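Oxysterol-binding protein homolog 1 (Saccharomyces cerevisiae, PDB 5H28) transfers sterols and other lipids between membranes, its ankyrin-repeat domain, the part described here, targeting it to the nucleus-vacuole junction through binding to NVJ1. Local coordinates at residues P19-L24 / K58-H63; S141-E146 / A173-I178; R197-C202 / K247-R252. One frame throughout, in Å; residues are numbered along the deposited sequence.

Contact 1 of 3, residues P19-L24 / K58-H63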
loop_
_atom_site.group_PDB
_atom_site.type_symbol
_atom_site.label_atom_id
_atom_site.label_comp_id
_atom_site.label_asym_id
_atom_site.label_seq_id
_atom_site.Cartn_x
_atom_site.Cartn_y
_atom_site.Cartn_z
ATOM N N PRO A 19 5.891 -28.067 11.844
ATOM C CA PRO A 19 5.190 -28.646 12.994
ATOM C C PRO A 19 5.986 -28.465 14.290
ATOM O O PRO A 19 5.422 -28.157 15.342
ATOM C CB PRO A 19 5.041 -30.111 12.596
ATOM C CG PRO A 19 4.853 -30.023 11.121
ATOM C CD PRO A 19 5.909 -29.011 10.713
ATOM N N ASN A 20 7.300 -28.650 14.203
ATOM C CA ASN A 20 8.176 -28.496 15.363
ATOM C C ASN A 20 8.209 -27.041 15.836
ATOM O O ASN A 20 8.199 -26.765 17.036
ATOM C CB ASN A 20 9.589 -28.967 15.012
ATOM C CG ASN A 20 10.577 -28.750 16.139
ATOM O OD1 ASN A 20 10.459 -29.342 17.214
ATOM N ND2 ASN A 20 11.566 -27.897 15.897
ATOM N N LEU A 21 8.254 -26.113 14.883
ATOM C CA LEU A 21 8.270 -24.688 15.199
ATOM C C LEU A 21 6.979 -24.299 15.915
ATOM O O LEU A 21 6.999 -23.597 16.924
ATOM C CB LEU A 21 8.409 -23.866 13.912
ATOM C CG LEU A 21 8.248 -22.350 14.065
ATOM C CD1 LEU A 21 9.407 -21.786 14.870
ATOM C CD2 LEU A 21 8.184 -21.694 12.693
ATOM N N GLN A 22 5.857 -24.766 15.377
ATOM C CA GLN A 22 4.542 -24.478 15.932
ATOM C C GLN A 22 4.456 -24.925 17.389
ATOM O O GLN A 22 3.952 -24.193 18.245
ATOM C CB GLN A 22 3.482 -25.186 15.089
ATOM C CG GLN A 22 2.048 -24.838 15.425
ATOM C CD GLN A 22 1.088 -25.321 14.353
ATOM O OE1 GLN A 22 1.100 -26.493 13.979
ATOM N NE2 GLN A 22 0.255 -24.418 13.852
ATOM N N ASP A 23 4.957 -26.123 17.672
ATOM C CA ASP A 23 4.932 -26.645 19.030
ATOM C C ASP A 23 5.870 -25.855 19.938
ATOM O O ASP A 23 5.547 -25.587 21.094
ATOM C CB ASP A 23 5.320 -28.126 19.036
ATOM C CG ASP A 23 4.190 -29.025 18.571
ATOM O OD1 ASP A 23 3.112 -28.997 19.204
ATOM O OD2 ASP A 23 4.376 -29.761 17.578
ATOM N N LEU A 24 7.028 -25.477 19.409
ATOM C CA LEU A 24 8.012 -24.715 20.168
ATOM C C LEU A 24 7.422 -23.379 20.619
ATOM O O LEU A 24 7.548 -22.989 21.781
ATOM C CB LEU A 24 9.258 -24.488 19.304
ATOM C CG LEU A 24 10.441 -23.683 19.853
ATOM C CD1 LEU A 24 10.090 -22.211 19.884
ATOM C CD2 LEU A 24 10.823 -24.189 21.232
ATOM N N LYS A 58 6.372 -20.250 4.032
ATOM C CA LYS A 58 4.991 -20.222 3.587
ATOM C C LYS A 58 4.014 -20.494 4.726
ATOM O O LYS A 58 2.994 -19.815 4.848
ATOM C CB LYS A 58 4.752 -21.243 2.479
ATOM C CG LYS A 58 3.321 -21.246 2.026
ATOM C CD LYS A 58 2.999 -22.369 1.083
ATOM C CE LYS A 58 1.498 -22.477 0.905
ATOM N NZ LYS A 58 1.101 -23.662 0.142
ATOM N N GLU A 59 4.314 -21.492 5.551
ATOM C CA GLU A 59 3.437 -21.824 6.667
ATOM C C GLU A 59 3.333 -20.666 7.656
ATOM O O GLU A 59 2.258 -20.388 8.178
ATOM C CB GLU A 59 3.931 -23.072 7.401
ATOM C CG GLU A 59 3.892 -24.361 6.586
ATOM C CD GLU A 59 2.506 -24.715 6.087
ATOM O OE1 GLU A 59 1.523 -24.505 6.825
ATOM O OE2 GLU A 59 2.404 -25.224 4.953
ATOM N N ILE A 60 4.451 -19.995 7.918
ATOM C CA ILE A 60 4.445 -18.866 8.839
ATOM C C ILE A 60 3.507 -17.776 8.327
ATOM O O ILE A 60 2.674 -17.255 9.065
ATOM C CB ILE A 60 5.867 -18.276 8.996
ATOM C CG1 ILE A 60 6.739 -19.232 9.812
ATOM C CG2 ILE A 60 5.801 -16.910 9.669
ATOM C CD1 ILE A 60 8.199 -18.819 9.868
ATOM N N VAL A 61 3.634 -17.446 7.046
ATOM C CA VAL A 61 2.806 -16.410 6.451
ATOM C C VAL A 61 1.326 -16.781 6.377
ATOM O O VAL A 61 0.464 -15.980 6.738
ATOM C CB VAL A 61 3.320 -16.041 5.038
ATOM C CG1 VAL A 61 2.329 -15.127 4.337
ATOM C CG2 VAL A 61 4.676 -15.348 5.151
ATOM N N HIS A 62 1.025 -17.993 5.927
ATOM C CA HIS A 62 -0.367 -18.405 5.816
ATOM C C HIS A 62 -1.054 -18.620 7.156
ATOM O O HIS A 62 -2.273 -18.473 7.261
ATOM C CB HIS A 62 -0.477 -19.664 4.956
ATOM C CG HIS A 62 -0.231 -19.416 3.499
ATOM N ND1 HIS A 62 -0.934 -18.477 2.776
ATOM C CD2 HIS A 62 0.636 -19.984 2.633
ATOM C CE1 HIS A 62 -0.507 -18.477 1.525
ATOM N NE2 HIS A 62 0.447 -19.383 1.413
ATOM N N HIS A 63 -0.279 -18.948 8.183
ATOM C CA HIS A 63 -0.839 -19.174 9.514
ATOM C C HIS A 63 -1.032 -17.922 10.357
ATOM O O HIS A 63 -2.072 -17.752 10.994
ATOM C CB HIS A 63 0.050 -20.112 10.339
ATOM C CG HIS A 63 -0.202 -21.568 10.103
ATOM N ND1 HIS A 63 0.244 -22.231 8.980
ATOM C CD2 HIS A 63 -0.849 -22.491 10.853
ATOM C CE1 HIS A 63 -0.119 -23.499 9.048
ATOM N NE2 HIS A 63 -0.783 -23.683 10.175
HETATM O O HOH W 1 -1.342 -26.373 11.502
#
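Between residues 19-24 and 58-63 the apolar contact is a single pair, Leu-21 and Ile-60, whose side chains cross at about a right angle. Leu-21 CD2 lies 4.0 Å from Ile-60 CD1 and only slightly farther from Ile-60 CG1, so a single methyl of the leucine rests on the outer end of the isoleucine. The nearest CA atoms, those of Gln-22 and Ile-60, are still 9.0 Å apart, so the direct contacts are made by side chains.

The polar part involves two partly exposed residues, Gln-22 and His-63. Gln-22 is stretched out beyond CG (chi2 167°), which carries its amide across to His-63, where NE2 stands 3.7 Å from His-63 CD2. Amide and imidazole planes are 79° apart. A water links the two groups, 3.1 Å from His-63 NE2 and held only weakly by Gln-22 NE2. On the other side of the ring His-63 ND1 donates to Glu-59 O over 2.8 Å, a bent bond (133°) that helps to hold the ring's rotation; that oxygen also accepts from His-63 N, the two donors arriving on opposite faces of the carbonyl plane.

Phe-18 also meets the His-63 ring. Leu-21 continues onto Leu-9 and Leu-13 of helix 2-15, while Ile-60 packs on Ala-48 of helix 44-51, within the predicted first ankyrin repeat.

Contact 2 of 3, residues S141-E146 / A173-I178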
loop_
_atom_site.group_PDB
_atom_site.type_symbol
_atom_site.label_atom_id
_atom_site.label_comp_id
_atom_site.label_asym_id
_atom_site.label_seq_id
_atom_site.Cartn_x
_atom_site.Cartn_y
_atom_site.Cartn_z
ATOM N N SER A 141 5.196 -3.598 -11.982
ATOM C CA SER A 141 4.531 -2.957 -13.112
ATOM C C SER A 141 3.168 -3.586 -13.373
ATOM O O SER A 141 2.206 -2.885 -13.699
ATOM C CB SER A 141 5.409 -3.016 -14.373
ATOM O OG SER A 141 5.633 -4.342 -14.811
ATOM N N THR A 142 3.076 -4.900 -13.203
ATOM C CA THR A 142 1.814 -5.593 -13.409
ATOM C C THR A 142 0.816 -5.143 -12.347
ATOM O O THR A 142 -0.341 -4.844 -12.654
ATOM C CB THR A 142 1.999 -7.124 -13.337
ATOM O OG1 THR A 142 2.829 -7.552 -14.425
ATOM C CG2 THR A 142 0.660 -7.833 -13.426
ATOM N N TYR A 143 1.269 -5.077 -11.100
ATOM C CA TYR A 143 0.402 -4.652 -10.007
ATOM C C TYR A 143 -0.079 -3.217 -10.217
ATOM O O TYR A 143 -1.239 -2.899 -9.961
ATOM C CB TYR A 143 1.132 -4.740 -8.663
ATOM C CG TYR A 143 0.302 -4.212 -7.518
ATOM C CD1 TYR A 143 -0.739 -4.968 -6.979
ATOM C CD2 TYR A 143 0.522 -2.935 -7.007
ATOM C CE1 TYR A 143 -1.540 -4.463 -5.962
ATOM C CE2 TYR A 143 -0.274 -2.418 -5.991
ATOM C CZ TYR A 143 -1.305 -3.190 -5.473
ATOM O OH TYR A 143 -2.103 -2.689 -4.471
ATOM N N VAL A 144 0.819 -2.348 -10.668
ATOM C CA VAL A 144 0.464 -0.956 -10.908
ATOM C C VAL A 144 -0.637 -0.856 -11.963
ATOM O O VAL A 144 -1.605 -0.112 -11.791
ATOM C CB VAL A 144 1.704 -0.142 -11.355
ATOM C CG1 VAL A 144 1.284 1.233 -11.861
ATOM C CG2 VAL A 144 2.664 0.009 -10.181
ATOM N N ALA A 145 -0.496 -1.614 -13.046
ATOM C CA ALA A 145 -1.496 -1.586 -14.108
ATOM C C ALA A 145 -2.832 -2.138 -13.621
ATOM O O ALA A 145 -3.888 -1.570 -13.908
ATOM C CB ALA A 145 -1.005 -2.381 -15.318
ATOM N N GLU A 146 -2.796 -3.238 -12.879
ATOM C CA GLU A 146 -4.034 -3.829 -12.380
ATOM C C GLU A 146 -4.723 -2.932 -11.356
ATOM O O GLU A 146 -5.950 -2.875 -11.303
ATOM C CB GLU A 146 -3.766 -5.215 -11.792
ATOM C CG GLU A 146 -3.388 -6.238 -12.856
ATOM C CD GLU A 146 -3.162 -7.626 -12.294
ATOM O OE1 GLU A 146 -2.985 -8.567 -13.097
ATOM O OE2 GLU A 146 -3.156 -7.779 -11.055
ATOM N N ALA A 173 -0.550 3.860 -1.561
ATOM C CA ALA A 173 -0.208 5.236 -1.228
ATOM C C ALA A 173 0.909 5.733 -2.148
ATOM O O ALA A 173 0.973 6.918 -2.470
ATOM C CB ALA A 173 0.228 5.325 0.223
ATOM N N GLU A 174 1.781 4.821 -2.575
ATOM C CA GLU A 174 2.890 5.173 -3.456
ATOM C C GLU A 174 2.778 4.621 -4.876
ATOM O O GLU A 174 3.430 5.129 -5.789
ATOM C CB GLU A 174 4.219 4.707 -2.852
ATOM C CG GLU A 174 5.062 5.816 -2.238
ATOM C CD GLU A 174 4.379 6.504 -1.073
ATOM O OE1 GLU A 174 4.087 5.824 -0.066
ATOM O OE2 GLU A 174 4.133 7.726 -1.165
ATOM N N LEU A 175 1.961 3.589 -5.075
ATOM C CA LEU A 175 1.831 3.002 -6.407
ATOM C C LEU A 175 0.612 3.447 -7.206
ATOM O O LEU A 175 0.463 3.085 -8.373
ATOM C CB LEU A 175 1.872 1.475 -6.318
ATOM C CG LEU A 175 3.230 0.931 -5.859
ATOM C CD1 LEU A 175 3.227 -0.581 -5.955
ATOM C CD2 LEU A 175 4.347 1.516 -6.718
ATOM N N LEU A 176 -0.263 4.215 -6.570
ATOM C CA LEU A 176 -1.443 4.749 -7.241
ATOM C C LEU A 176 -1.495 6.235 -6.917
ATOM O O LEU A 176 -1.763 6.622 -5.781
ATOM C CB LEU A 176 -2.728 4.071 -6.753
ATOM C CG LEU A 176 -4.013 4.681 -7.338
ATOM C CD1 LEU A 176 -4.018 4.520 -8.856
ATOM C CD2 LEU A 176 -5.232 4.006 -6.735
ATOM N N ASP A 177 -1.214 7.062 -7.916
ATOM C CA ASP A 177 -1.223 8.507 -7.736
ATOM C C ASP A 177 -2.564 9.070 -8.184
ATOM O O ASP A 177 -2.873 9.093 -9.376
ATOM C CB ASP A 177 -0.085 9.137 -8.544
ATOM C CG ASP A 177 0.012 10.638 -8.355
ATOM O OD1 ASP A 177 -0.723 11.197 -7.514
ATOM O OD2 ASP A 177 0.837 11.261 -9.055
ATOM N N ILE A 178 -3.352 9.527 -7.219
ATOM C CA ILE A 178 -4.668 10.083 -7.503
ATOM C C ILE A 178 -4.550 11.295 -8.430
ATOM O O ILE A 178 -5.488 11.628 -9.149
ATOM C CB ILE A 178 -5.392 10.475 -6.181
ATOM C CG1 ILE A 178 -6.865 10.779 -6.453
ATOM C CG2 ILE A 178 -4.699 11.664 -5.529
ATOM C CD1 ILE A 178 -7.680 10.975 -5.190
HETATM O O HOH W 2 -1.658 2.129 -10.011
#
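Leu-175 turns its CG away from its own carbonyl carbon (chi1 -66°), and Tyr-143 swings its ring to the side opposite its backbone N (chi1 176°); together these settings bring leucine methyl and aromatic ring into touch. Leu-175 CD1 sits 3.7 Å from Tyr-143 CD2 and 4.0 Å from Tyr-143 CE2, an oblique approach to one ring bond, with the two side chains crossing nearly at right angles. The other branch of the leucine serves Val-144: Leu-175 CD2 is 4.1 Å from Val-144 CG2. Leu-175 is thus forked over two successive residues of helix 130-156, and it contributes about half of the 147 Å² buried here.

The backbones come close as well, with 6.1 Å between Val-144 CA and Leu-175 CA. A water donates to both carbonyl oxygens, at 2.9 Å from Val-144 O and 2.8 Å from Leu-175 O. That bridge satisfies Leu-175 O where the chain leaves helical geometry at Leu-176.

None of the touching residues is fully buried. Tyr-143 OH is hydrogen-bonded to Asn-172, and Arg-171 makes a cation-pi contact with its ring. In this surface contact of the ankyrin-repeat domain the short helix 172-175 is laid against the long helix 130-156, while neighbouring Leu-176 packs on helix 160-167.

Contact 3 of 3, residues R197-C202 / K247-R252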
loop_
_atom_site.group_PDB
_atom_site.type_symbol
_atom_site.label_atom_id
_atom_site.label_comp_id
_atom_site.label_asym_id
_atom_site.label_seq_id
_atom_site.Cartn_x
_atom_site.Cartn_y
_atom_site.Cartn_z
ATOM N N ARG A 197 -19.758 16.388 -13.582
ATOM C CA ARG A 197 -20.568 17.241 -12.718
ATOM C C ARG A 197 -21.101 16.508 -11.483
ATOM O O ARG A 197 -22.160 16.844 -10.948
ATOM C CB ARG A 197 -21.708 17.877 -13.528
ATOM C CG ARG A 197 -21.186 18.785 -14.641
ATOM C CD ARG A 197 -22.267 19.305 -15.581
ATOM N NE ARG A 197 -23.128 20.318 -14.974
ATOM C CZ ARG A 197 -24.367 20.093 -14.550
ATOM N NH1 ARG A 197 -25.074 21.078 -14.013
ATOM N NH2 ARG A 197 -24.901 18.884 -14.666
ATOM N N ASP A 198 -20.346 15.503 -11.041
ATOM C CA ASP A 198 -20.681 14.720 -9.850
ATOM C C ASP A 198 -19.935 15.419 -8.715
ATOM O O ASP A 198 -18.783 15.087 -8.426
ATOM C CB ASP A 198 -20.170 13.283 -10.001
ATOM C CG ASP A 198 -20.562 12.384 -8.832
ATOM O OD1 ASP A 198 -20.920 12.902 -7.753
ATOM O OD2 ASP A 198 -20.487 11.148 -8.994
ATOM N N VAL A 199 -20.591 16.381 -8.078
ATOM C CA VAL A 199 -19.956 17.147 -7.005
ATOM C C VAL A 199 -19.572 16.323 -5.779
ATOM O O VAL A 199 -18.517 16.552 -5.183
ATOM C CB VAL A 199 -20.847 18.329 -6.565
ATOM C CG1 VAL A 199 -20.111 19.186 -5.545
ATOM C CG2 VAL A 199 -21.222 19.174 -7.777
ATOM N N ILE A 200 -20.410 15.368 -5.395
ATOM C CA ILE A 200 -20.095 14.540 -4.241
ATOM C C ILE A 200 -18.790 13.784 -4.479
ATOM O O ILE A 200 -17.930 13.734 -3.596
ATOM C CB ILE A 200 -21.236 13.541 -3.931
ATOM C CG1 ILE A 200 -22.452 14.308 -3.403
ATOM C CG2 ILE A 200 -20.773 12.503 -2.913
ATOM C CD1 ILE A 200 -23.633 13.429 -3.066
ATOM N N MET A 201 -18.629 13.207 -5.667
ATOM C CA MET A 201 -17.397 12.484 -5.957
ATOM C C MET A 201 -16.216 13.450 -5.968
ATOM O O MET A 201 -15.133 13.115 -5.488
ATOM C CB MET A 201 -17.482 11.760 -7.301
ATOM C CG MET A 201 -16.201 11.003 -7.673
ATOM S SD MET A 201 -15.716 9.731 -6.476
ATOM C CE MET A 201 -16.831 8.421 -6.947
ATOM N N CYS A 202 -16.418 14.645 -6.518
ATOM C CA CYS A 202 -15.339 15.629 -6.544
ATOM C C CYS A 202 -14.895 15.938 -5.114
ATOM O O CYS A 202 -13.700 15.964 -4.828
ATOM C CB CYS A 202 -15.787 16.918 -7.239
ATOM S SG CYS A 202 -15.928 16.792 -9.038
ATOM N N LYS A 247 -17.854 25.293 -9.022
ATOM C CA LYS A 247 -16.884 26.378 -9.118
ATOM C C LYS A 247 -16.460 26.805 -7.717
ATOM O O LYS A 247 -15.269 26.972 -7.441
ATOM C CB LYS A 247 -17.496 27.567 -9.866
ATOM C CG LYS A 247 -16.552 28.744 -10.055
ATOM C CD LYS A 247 -17.206 29.842 -10.878
ATOM C CE LYS A 247 -16.250 30.997 -11.128
ATOM N NZ LYS A 247 -16.870 32.065 -11.965
ATOM N N LYS A 248 -17.436 26.973 -6.830
ATOM C CA LYS A 248 -17.161 27.372 -5.454
ATOM C C LYS A 248 -16.300 26.334 -4.738
ATOM O O LYS A 248 -15.391 26.687 -3.986
ATOM C CB LYS A 248 -18.474 27.575 -4.694
ATOM C CG LYS A 248 -19.272 28.781 -5.161
ATOM C CD LYS A 248 -18.524 30.069 -4.850
ATOM C CE LYS A 248 -19.243 31.286 -5.402
ATOM N NZ LYS A 248 -19.299 31.270 -6.889
ATOM N N LEU A 249 -16.593 25.058 -4.970
ATOM C CA LEU A 249 -15.838 23.970 -4.353
ATOM C C LEU A 249 -14.371 24.012 -4.766
ATOM O O LEU A 249 -13.472 23.938 -3.928
ATOM C CB LEU A 249 -16.432 22.616 -4.757
ATOM C CG LEU A 249 -15.572 21.388 -4.435
ATOM C CD1 LEU A 249 -15.423 21.237 -2.929
ATOM C CD2 LEU A 249 -16.211 20.146 -5.034
ATOM N N LEU A 250 -14.130 24.131 -6.063
ATOM C CA LEU A 250 -12.766 24.167 -6.564
ATOM C C LEU A 250 -12.018 25.434 -6.156
ATOM O O LEU A 250 -10.807 25.396 -5.941
ATOM C CB LEU A 250 -12.769 23.995 -8.084
ATOM C CG LEU A 250 -13.278 22.612 -8.507
ATOM C CD1 LEU A 250 -13.485 22.565 -10.008
ATOM C CD2 LEU A 250 -12.281 21.544 -8.066
ATOM N N GLU A 251 -12.726 26.553 -6.042
ATOM C CA GLU A 251 -12.078 27.796 -5.631
ATOM C C GLU A 251 -11.631 27.673 -4.180
ATOM O O GLU A 251 -10.527 28.087 -3.820
ATOM C CB GLU A 251 -13.032 28.982 -5.809
ATOM C CG GLU A 251 -13.208 29.385 -7.265
ATOM C CD GLU A 251 -14.270 30.445 -7.477
ATOM O OE1 GLU A 251 -14.372 30.952 -8.615
ATOM O OE2 GLU A 251 -15.006 30.767 -6.519
ATOM N N ARG A 252 -12.495 27.092 -3.354
ATOM C CA ARG A 252 -12.203 26.884 -1.940
ATOM C C ARG A 252 -11.041 25.904 -1.796
ATOM O O ARG A 252 -10.117 26.129 -1.011
ATOM C CB ARG A 252 -13.436 26.320 -1.225
ATOM C CG ARG A 252 -13.198 25.946 0.230
ATOM C CD ARG A 252 -14.451 25.366 0.876
ATOM N NE ARG A 252 -14.201 24.959 2.258
ATOM C CZ ARG A 252 -15.120 24.456 3.076
ATOM N NH1 ARG A 252 -14.786 24.117 4.315
ATOM N NH2 ARG A 252 -16.370 24.292 2.663
#
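Leu-249 of helix 241-256 packs against Val-199 and Cys-202 of helix 199-207, a helix-helix contact at the predicted third ankyrin repeat, which takes in the 197-202 segment. The close part is built round one methyl group. Leu-249 CD2 is 3.9 Å from Cys-202 CB and 4.0 Å from Val-199 CG1, so it touches two residues that lie three apart, hence nearly one turn, along the facing helix. The torsion of Leu-249 (chi1 167°) sets CG opposite its backbone N and directs the branched end across the gap, where it runs past Val-199 in the reverse direction. Val-199 and Cys-202 are buried, and Leu-249 supplies 55 of the 106 Å² covered. At the nearest backbone approach, Val-199 CA and Leu-249 CA remain 8.4 Å apart; the gap is spanned mainly by the leucine, whose CD2 reaches the CB of Cys-202 and a methyl of Val-199.

Leu-249 is itself partly exposed, and beyond this apolar patch the side chains have other partners. Ile-200 is exposed and its CB points away from helix 241-256, and Arg-252 is exposed on helix 241-256, paired in a salt bridge with Glu-256. Arg-197 forms a salt bridge with Asp-243, an ionic tie from the turn before helix 199-207 to helix 241-256.

A tight junction of two capping motifs leads into helix 199-207. Arg-197, with positive phi (68°), is the C-prime residue of a Schellman motif closing helix 189-196, and Asp-198 directly after it is the N-cap of the next helix. Asp-198 OD2 forms a salt bridge with Arg-158 NE, while OD1 makes the cap. The capping bond is nearly straight at 166°: Met-201 N donates over 3.1 Å to Asp-198 OD1, meeting the oxygen from above the carboxylate plane.

From the N terminus, contact 1 forms first, returning helix 54-64 to helix 18-28 and closing a largely helical loop of 33 residues. Contact 2 follows, joining helix 130-156 to the end of helix 172-175 across 26 residues that include helix 160-167. Contact 3 closes the longest loop, 44 residues, between helices 199-207 and 241-256. All three are in series, so none nests within or crosses another. Centres of contacts 1 and 3 lie about 52 Å apart on opposite sides of the chain's centre; the centre of contact 2 is about 9 Å from that point. The contacts therefore tie successive helical parts of an elongated, strand-free chain locally, without touching one another.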